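Local coordinates for D-isomer specific 2-hydroxyacid dehydrogenase family protein (Aeromonas salmonicida subsp. salmonicida, PDB 3HG7), which probably acts as an NAD-dependent oxidoreductase of the D-isomer specific 2-hydroxyacid dehydrogenase family, at residues L111-L114 against L118-Y121; L226-V229 against N233-N236; G238-A243 against G250-D255. The protein carries 1 engineered substitution. One frame throughout, in Å; residues are numbered along the deposited sequence.

Interaction 1: residues L111-L114 against L118-Y121; sequences LLSL and LPLY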
loop_
_atom_site.group_PDB
_atom_site.type_symbol
_atom_site.label_atom_id
_atom_site.label_comp_id
_atom_site.label_asym_id
_atom_site.label_seq_id
_atom_site.Cartn_x
_atom_site.Cartn_y
_atom_site.Cartn_z
ATOM N N LEU A 111 10.280 -12.425 0.584
ATOM C CA LEU A 111 11.520 -12.559 1.304
ATOM C C LEU A 111 11.967 -14.022 1.316
ATOM O O LEU A 111 13.131 -14.326 1.038
ATOM C CB LEU A 111 11.373 -12.032 2.733
ATOM C CG LEU A 111 12.572 -12.248 3.660
ATOM C CD1 LEU A 111 13.766 -11.508 3.120
ATOM C CD2 LEU A 111 12.284 -11.881 5.163
ATOM N N LEU A 112 11.046 -14.928 1.621
ATOM C CA LEU A 112 11.435 -16.335 1.692
ATOM C C LEU A 112 11.681 -16.847 0.275
ATOM O O LEU A 112 12.557 -17.675 0.094
ATOM C CB LEU A 112 10.377 -17.144 2.418
ATOM C CG LEU A 112 10.303 -16.760 3.900
ATOM C CD1 LEU A 112 9.027 -17.259 4.550
ATOM C CD2 LEU A 112 11.588 -17.376 4.567
ATOM N N SER A 113 10.942 -16.331 -0.728
ATOM C CA SER A 113 11.243 -16.704 -2.113
ATOM C C SER A 113 12.719 -16.464 -2.443
ATOM O O SER A 113 13.391 -17.333 -3.003
ATOM C CB SER A 113 10.316 -16.010 -3.119
ATOM O OG SER A 113 10.682 -16.395 -4.442
ATOM N N LEU A 114 13.195 -15.280 -2.075
ATOM C CA LEU A 114 14.574 -14.866 -2.276
ATOM C C LEU A 114 15.574 -15.676 -1.456
ATOM O O LEU A 114 16.586 -16.178 -1.961
ATOM C CB LEU A 114 14.724 -13.398 -1.886
ATOM C CG LEU A 114 14.091 -12.415 -2.871
ATOM C CD1 LEU A 114 14.124 -11.056 -2.208
ATOM C CD2 LEU A 114 14.813 -12.447 -4.240
ATOM N N LEU A 118 13.742 -19.834 -4.568
ATOM C CA LEU A 118 12.720 -20.613 -5.278
ATOM C C LEU A 118 12.816 -20.497 -6.788
ATOM O O LEU A 118 12.661 -21.509 -7.483
ATOM C CB LEU A 118 11.281 -20.307 -4.824
ATOM C CG LEU A 118 10.905 -20.318 -3.328
ATOM C CD1 LEU A 118 9.371 -20.509 -3.059
ATOM C CD2 LEU A 118 11.705 -21.222 -2.450
ATOM N N PRO A 119 13.068 -19.280 -7.312
ATOM C CA PRO A 119 13.125 -19.182 -8.778
ATOM C C PRO A 119 14.268 -20.015 -9.371
ATOM O O PRO A 119 14.122 -20.586 -10.449
ATOM C CB PRO A 119 13.295 -17.667 -9.020
ATOM C CG PRO A 119 12.767 -17.012 -7.781
ATOM C CD PRO A 119 13.247 -17.969 -6.665
ATOM N N LEU A 120 15.379 -20.114 -8.660
ATOM C CA LEU A 120 16.492 -20.937 -9.127
ATOM C C LEU A 120 16.043 -22.388 -9.200
ATOM O O LEU A 120 16.281 -23.091 -10.182
ATOM C CB LEU A 120 17.705 -20.780 -8.179
ATOM C CG LEU A 120 18.898 -21.708 -8.364
ATOM C CD1 LEU A 120 20.115 -21.137 -7.677
ATOM C CD2 LEU A 120 18.670 -23.076 -7.745
ATOM N N TYR A 121 15.340 -22.848 -8.159
ATOM C CA TYR A 121 14.902 -24.244 -8.126
ATOM C C TYR A 121 13.881 -24.552 -9.189
ATOM O O TYR A 121 13.909 -25.637 -9.748
ATOM C CB TYR A 121 14.431 -24.653 -6.707
ATOM C CG TYR A 121 15.633 -24.748 -5.807
ATOM C CD1 TYR A 121 16.608 -25.743 -6.009
ATOM C CD2 TYR A 121 15.851 -23.803 -4.804
ATOM C CE1 TYR A 121 17.742 -25.794 -5.208
ATOM C CE2 TYR A 121 16.969 -23.841 -4.020
ATOM C CZ TYR A 121 17.918 -24.835 -4.208
ATOM O OH TYR A 121 19.011 -24.831 -3.368
#

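Interaction 2: residues L226-V229 against N233-N236; sequences LFNV and NAIN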
loop_
_atom_site.group_PDB
_atom_site.type_symbol
_atom_site.label_atom_id
_atom_site.label_comp_id
_atom_site.label_asym_id
_atom_site.label_seq_id
_atom_site.Cartn_x
_atom_site.Cartn_y
_atom_site.Cartn_z
ATOM N N LEU A 226 15.710 -4.647 -0.075
ATOM C CA LEU A 226 14.844 -3.495 0.173
ATOM C C LEU A 226 13.476 -3.673 -0.452
ATOM O O LEU A 226 13.410 -3.909 -1.642
ATOM C CB LEU A 226 15.475 -2.239 -0.430
ATOM C CG LEU A 226 14.618 -0.960 -0.444
ATOM C CD1 LEU A 226 14.258 -0.519 0.970
ATOM C CD2 LEU A 226 15.342 0.148 -1.179
ATOM N N PHE A 227 12.414 -3.534 0.350
ATOM C CA PHE A 227 11.018 -3.511 -0.142
ATOM C C PHE A 227 10.491 -2.093 -0.128
ATOM O O PHE A 227 10.630 -1.384 0.888
ATOM C CB PHE A 227 10.087 -4.293 0.783
ATOM C CG PHE A 227 10.258 -5.789 0.721
ATOM C CD1 PHE A 227 9.294 -6.571 0.117
ATOM C CD2 PHE A 227 11.355 -6.410 1.323
ATOM C CE1 PHE A 227 9.439 -7.969 0.056
ATOM C CE2 PHE A 227 11.514 -7.791 1.278
ATOM C CZ PHE A 227 10.541 -8.574 0.655
ATOM N N ASN A 228 9.818 -1.702 -1.206
ATOM C CA ASN A 228 9.028 -0.490 -1.149
ATOM C C ASN A 228 7.588 -0.772 -1.474
ATOM O O ASN A 228 7.259 -1.122 -2.611
ATOM C CB ASN A 228 9.530 0.593 -2.082
ATOM C CG ASN A 228 8.803 1.944 -1.838
ATOM O OD1 ASN A 228 8.170 2.147 -0.793
ATOM N ND2 ASN A 228 8.882 2.838 -2.799
ATOM N N VAL A 229 6.747 -0.622 -0.461
ATOM C CA VAL A 229 5.320 -0.857 -0.612
ATOM C C VAL A 229 4.489 0.376 -0.191
ATOM O O VAL A 229 3.263 0.294 -0.107
ATOM C CB VAL A 229 4.904 -2.045 0.235
ATOM C CG1 VAL A 229 5.540 -3.340 -0.292
ATOM C CG2 VAL A 229 5.361 -1.812 1.665
ATOM N N ASN A 233 7.530 7.396 -4.460
ATOM C CA ASN A 233 8.272 8.582 -4.023
ATOM C C ASN A 233 9.435 8.410 -3.062
ATOM O O ASN A 233 10.317 9.286 -2.989
ATOM C CB ASN A 233 7.292 9.586 -3.406
ATOM C CG ASN A 233 6.762 10.553 -4.415
ATOM O OD1 ASN A 233 5.912 11.396 -4.105
ATOM N ND2 ASN A 233 7.266 10.451 -5.648
ATOM N N ALA A 234 9.417 7.318 -2.302
ATOM C CA ALA A 234 10.437 7.059 -1.304
ATOM C C ALA A 234 11.795 6.836 -1.959
ATOM O O ALA A 234 12.843 7.028 -1.330
ATOM C CB ALA A 234 10.053 5.871 -0.453
ATOM N N ILE A 235 11.768 6.464 -3.235
ATOM C CA ILE A 235 12.963 5.997 -3.918
ATOM C C ILE A 235 13.223 6.783 -5.194
ATOM O O ILE A 235 12.347 6.907 -6.042
ATOM C CB ILE A 235 12.859 4.471 -4.268
ATOM C CG1 ILE A 235 12.786 3.624 -2.991
ATOM C CG2 ILE A 235 14.030 4.018 -5.145
ATOM C CD1 ILE A 235 12.333 2.181 -3.215
ATOM N N ASN A 236 14.437 7.310 -5.322
ATOM C CA ASN A 236 14.883 7.804 -6.615
ATOM C C ASN A 236 15.292 6.598 -7.426
ATOM O O ASN A 236 16.270 5.915 -7.097
ATOM C CB ASN A 236 16.038 8.806 -6.500
ATOM C CG ASN A 236 16.624 9.173 -7.859
ATOM O OD1 ASN A 236 17.322 8.375 -8.478
ATOM N ND2 ASN A 236 16.339 10.382 -8.326
#

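Interaction 3: residues G238-A243 against G250-D255; sequences GDLLTA and GMAVLD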
loop_
_atom_site.group_PDB
_atom_site.type_symbol
_atom_site.label_atom_id
_atom_site.label_comp_id
_atom_site.label_asym_id
_atom_site.label_seq_id
_atom_site.Cartn_x
_atom_site.Cartn_y
_atom_site.Cartn_z
ATOM N N GLY A 238 16.454 6.094 -10.509
ATOM C CA GLY A 238 17.728 6.145 -11.247
ATOM C C GLY A 238 18.890 5.695 -10.389
ATOM O O GLY A 238 19.804 4.997 -10.841
ATOM N N ASP A 239 18.829 6.059 -9.120
ATOM C CA ASP A 239 19.914 5.759 -8.221
ATOM C C ASP A 239 19.771 4.409 -7.480
ATOM O O ASP A 239 20.768 3.816 -7.067
ATOM C CB ASP A 239 20.097 6.941 -7.304
ATOM C CG ASP A 239 20.342 8.246 -8.083
ATOM O OD1 ASP A 239 19.596 9.214 -7.870
ATOM O OD2 ASP A 239 21.266 8.292 -8.920
ATOM N N LEU A 240 18.534 3.927 -7.342
ATOM C CA LEU A 240 18.269 2.528 -6.947
ATOM C C LEU A 240 18.885 1.577 -7.959
ATOM O O LEU A 240 19.512 0.592 -7.588
ATOM C CB LEU A 240 16.761 2.257 -6.853
ATOM C CG LEU A 240 16.348 0.768 -6.868
ATOM C CD1 LEU A 240 16.900 0.013 -5.673
ATOM C CD2 LEU A 240 14.851 0.575 -6.967
ATOM N N LEU A 241 18.691 1.879 -9.236
ATOM C CA LEU A 241 19.244 1.079 -10.320
ATOM C C LEU A 241 20.754 0.891 -10.223
ATOM O O LEU A 241 21.258 -0.229 -10.245
ATOM C CB LEU A 241 18.916 1.778 -11.626
ATOM C CG LEU A 241 18.259 0.967 -12.724
ATOM C CD1 LEU A 241 17.145 1.764 -13.327
ATOM C CD2 LEU A 241 19.258 0.596 -13.762
ATOM N N THR A 242 21.478 2.007 -10.115
ATOM C CA THR A 242 22.927 1.979 -10.046
ATOM C C THR A 242 23.365 1.235 -8.792
ATOM O O THR A 242 24.316 0.474 -8.835
ATOM C CB THR A 242 23.513 3.416 -10.130
ATOM O OG1 THR A 242 23.057 4.036 -11.346
ATOM C CG2 THR A 242 25.047 3.384 -10.125
ATOM N N ALA A 243 22.641 1.431 -7.691
ATOM C CA ALA A 243 22.893 0.682 -6.448
ATOM C C ALA A 243 22.857 -0.836 -6.654
ATOM O O ALA A 243 23.748 -1.556 -6.187
ATOM C CB ALA A 243 21.895 1.087 -5.371
ATOM N N GLY A 250 21.482 -5.708 -2.307
ATOM C CA GLY A 250 21.428 -7.094 -2.800
ATOM C C GLY A 250 20.282 -7.271 -3.783
ATOM O O GLY A 250 20.454 -7.770 -4.910
ATOM N N MET A 251 19.109 -6.851 -3.344
ATOM C CA MET A 251 17.901 -7.025 -4.139
ATOM C C MET A 251 16.940 -5.914 -3.794
ATOM O O MET A 251 17.006 -5.353 -2.691
ATOM C CB MET A 251 17.254 -8.381 -3.822
ATOM C CG MET A 251 17.990 -9.634 -4.371
ATOM S SD MET A 251 17.483 -10.184 -6.026
ATOM C CE MET A 251 15.807 -9.538 -6.054
ATOM N N ALA A 252 16.029 -5.604 -4.718
ATOM C CA ALA A 252 14.920 -4.702 -4.413
ATOM C C ALA A 252 13.584 -5.344 -4.838
ATOM O O ALA A 252 13.518 -5.977 -5.888
ATOM C CB ALA A 252 15.101 -3.395 -5.119
ATOM N N VAL A 253 12.565 -5.208 -4.000
ATOM C CA VAL A 253 11.203 -5.675 -4.336
ATOM C C VAL A 253 10.308 -4.471 -4.268
ATOM O O VAL A 253 10.096 -3.916 -3.186
ATOM C CB VAL A 253 10.687 -6.742 -3.322
ATOM C CG1 VAL A 253 9.273 -7.270 -3.714
ATOM C CG2 VAL A 253 11.678 -7.898 -3.227
ATOM N N LEU A 254 9.752 -4.087 -5.413
ATOM C CA LEU A 254 8.993 -2.853 -5.479
ATOM C C LEU A 254 7.584 -3.115 -5.944
ATOM O O LEU A 254 7.396 -3.707 -7.006
ATOM C CB LEU A 254 9.642 -1.873 -6.457
ATOM C CG LEU A 254 11.099 -1.436 -6.283
ATOM C CD1 LEU A 254 11.316 -0.230 -7.170
ATOM C CD2 LEU A 254 11.423 -1.117 -4.835
ATOM N N ASP A 255 6.612 -2.685 -5.139
ATOM C CA ASP A 255 5.198 -2.839 -5.484
ATOM C C ASP A 255 4.651 -1.503 -6.036
ATOM O O ASP A 255 3.615 -1.464 -6.690
ATOM C CB ASP A 255 4.389 -3.286 -4.261
ATOM C CG ASP A 255 2.966 -3.666 -4.611
ATOM O OD1 ASP A 255 2.779 -4.425 -5.603
ATOM O OD2 ASP A 255 2.035 -3.154 -3.933
#

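Interaction 1: residues L111-L114 against L118-Y121
Leu112 meets Leu118 loosely at the surface: its carbonyl O lies 4.4 Å from Leu118 CD2, while its own side chain leads away toward Leu138; one residue earlier, Leu111 packs on Ile225 and Phe227 of strand 225-228. Ser113 carries the contact. Its carbonyl O accepts a hydrogen bond from Leu118 N at 3.0 Å. CG of Leu118 stands alongside Ser113, 3.8 Å from Ser113 CA. The hydroxyl lies against the CD and CG methylenes of Pro119, Ser113 OG resting 3.7 Å from Pro119 CD; OG points there because it stands anti to the backbone N (chi1 179°), beside the carbonyl carbon. Ser113 O approaches the same CD methylene, so the proline ring is met by one polar atom from the side chain and one from the backbone. Leu114 turns the other way, its side chain packing on Met251 and Val253 of strand 251-254. The pattern is that of a helix-to-helix junction: helix 100-115 gives way to helix 118-126, which starts at Leu118 with proline in its first turn, a place where the missing N-H costs no helical hydrogen bond.

Interaction 2: residues L226-V229 against N233-N236
Asn228 and Ile235 approach from opposite directions and carry most of this buried contact between the end of strand 225-228 and the chain leading into helix 237-245. The terminal methyl of Ile235 does most of the touching: CD1 sits 3.4 Å from Asn228 CB and 3.5 Å from Asn228 ND2, and it is also near the amide carbon CG. It therefore lies against the side chain from its root to its amide nitrogen. Ile235 gets there by an extended reach, with CG1 anti to the carbonyl carbon (chi1 -64°) and the chain stretched on to CD1, while the other branch, CG2, turns toward helix 237-245. The same CD1 also meets Leu226 CD2, tip to tip, at 4.2 Å, so that one methyl spans two residues on the same face of the strand. Beside it, Ala234 CB comes up to the amide, 4.0 Å from Asn228 ND2.

The Asn228 side chain stretches away from the strand, CG anti to its own backbone N (chi1 -171°), and its amide is held at both ends by the turn that follows: OD1 takes the N-H of Gly230, and ND2 gives a hydrogen bond to the carbonyl O of Arg231. These two bonds fix the rotation of the amide. Leu254 adds a further apolar neighbour to both Asn228 and Ile235.

No hydrogen bond crosses between the two segments. The chemistry implies a division of labour: the amide spends its polarity on the backbone of the intervening turn, its flank takes the Ile235 methyl and Ala234 CB faces the amide end, so a buried polar side chain finds hydrogen-bond partners within an apolar setting.

Interaction 3: residues G238-A243 against G250-D255
Leu240 supplies the apolar contacts of residues 238-243 with residues 250-255. Its side chain points at the sheet, and its two methyls divide the work: CD1 lies 3.9 Å from Ala252 CB, and CD2 is 3.6 Å from Leu254 CD1. The two leucines reach toward each other tip to tip, whereas the alanine offers only its short methyl, and the helix comes down on the strand with Leu240 CA 8.4 Å from Ala252 CA. With CG anti to the backbone N (chi1 162°), the isobutyl group of Leu240 extends from the helix so that its fork lies over two alternate strand residues. Ala252 and Leu254 are two apart and so face the helix together, while the alternating Met251 and Val253 turn to the opposite face and pack against helix 100-115.

Hydrogen bonds stay within the separate elements or run to other neighbours. In the helix, Ala243 N donates to Asp239 O at 3.1 Å, and Asp239 N is capped by the side chain of Asn236. On the strand side, Ala252 pairs through its backbone with Asn273 and Ile275, and just past the strand Asp255 makes hydrogen bonds with Thr277 OG1 and Asn280 N through OD1 and with Ser281 OG through OD2.

The contact packs the helix on the sheet within the beta-alpha-beta crossover of strand 225-228, helix 237-245 and strand 251-254, part of a Rossmann-type domain that probably binds NAD.

Overall arrangement
Interactions 2 and 3 share one beta-alpha-beta unit, their centres about 8 Å apart. Neighbouring strands tie them together, with probable hydrogen bonds from Val253 N to Leu226 O (2.8 Å) and from Asn228 N to Val253 O (3.0 Å). On the face covered by helix 237-245, Ile235 CG2 of interaction 2 packs 3.7 Å from Leu240 CB of interaction 3. Interaction 1 is a surface contact, its centre about 21 and 18 Å from theirs; its first helix, 100-115, lies on the other face of the sheet and reaches it through Leu111 and Leu114: Leu114 CD2 is 3.6 Å from Met251 CE, and Leu111 N is 3.9 Å from Phe227 CZ. All three belong to the probable NAD-binding domain.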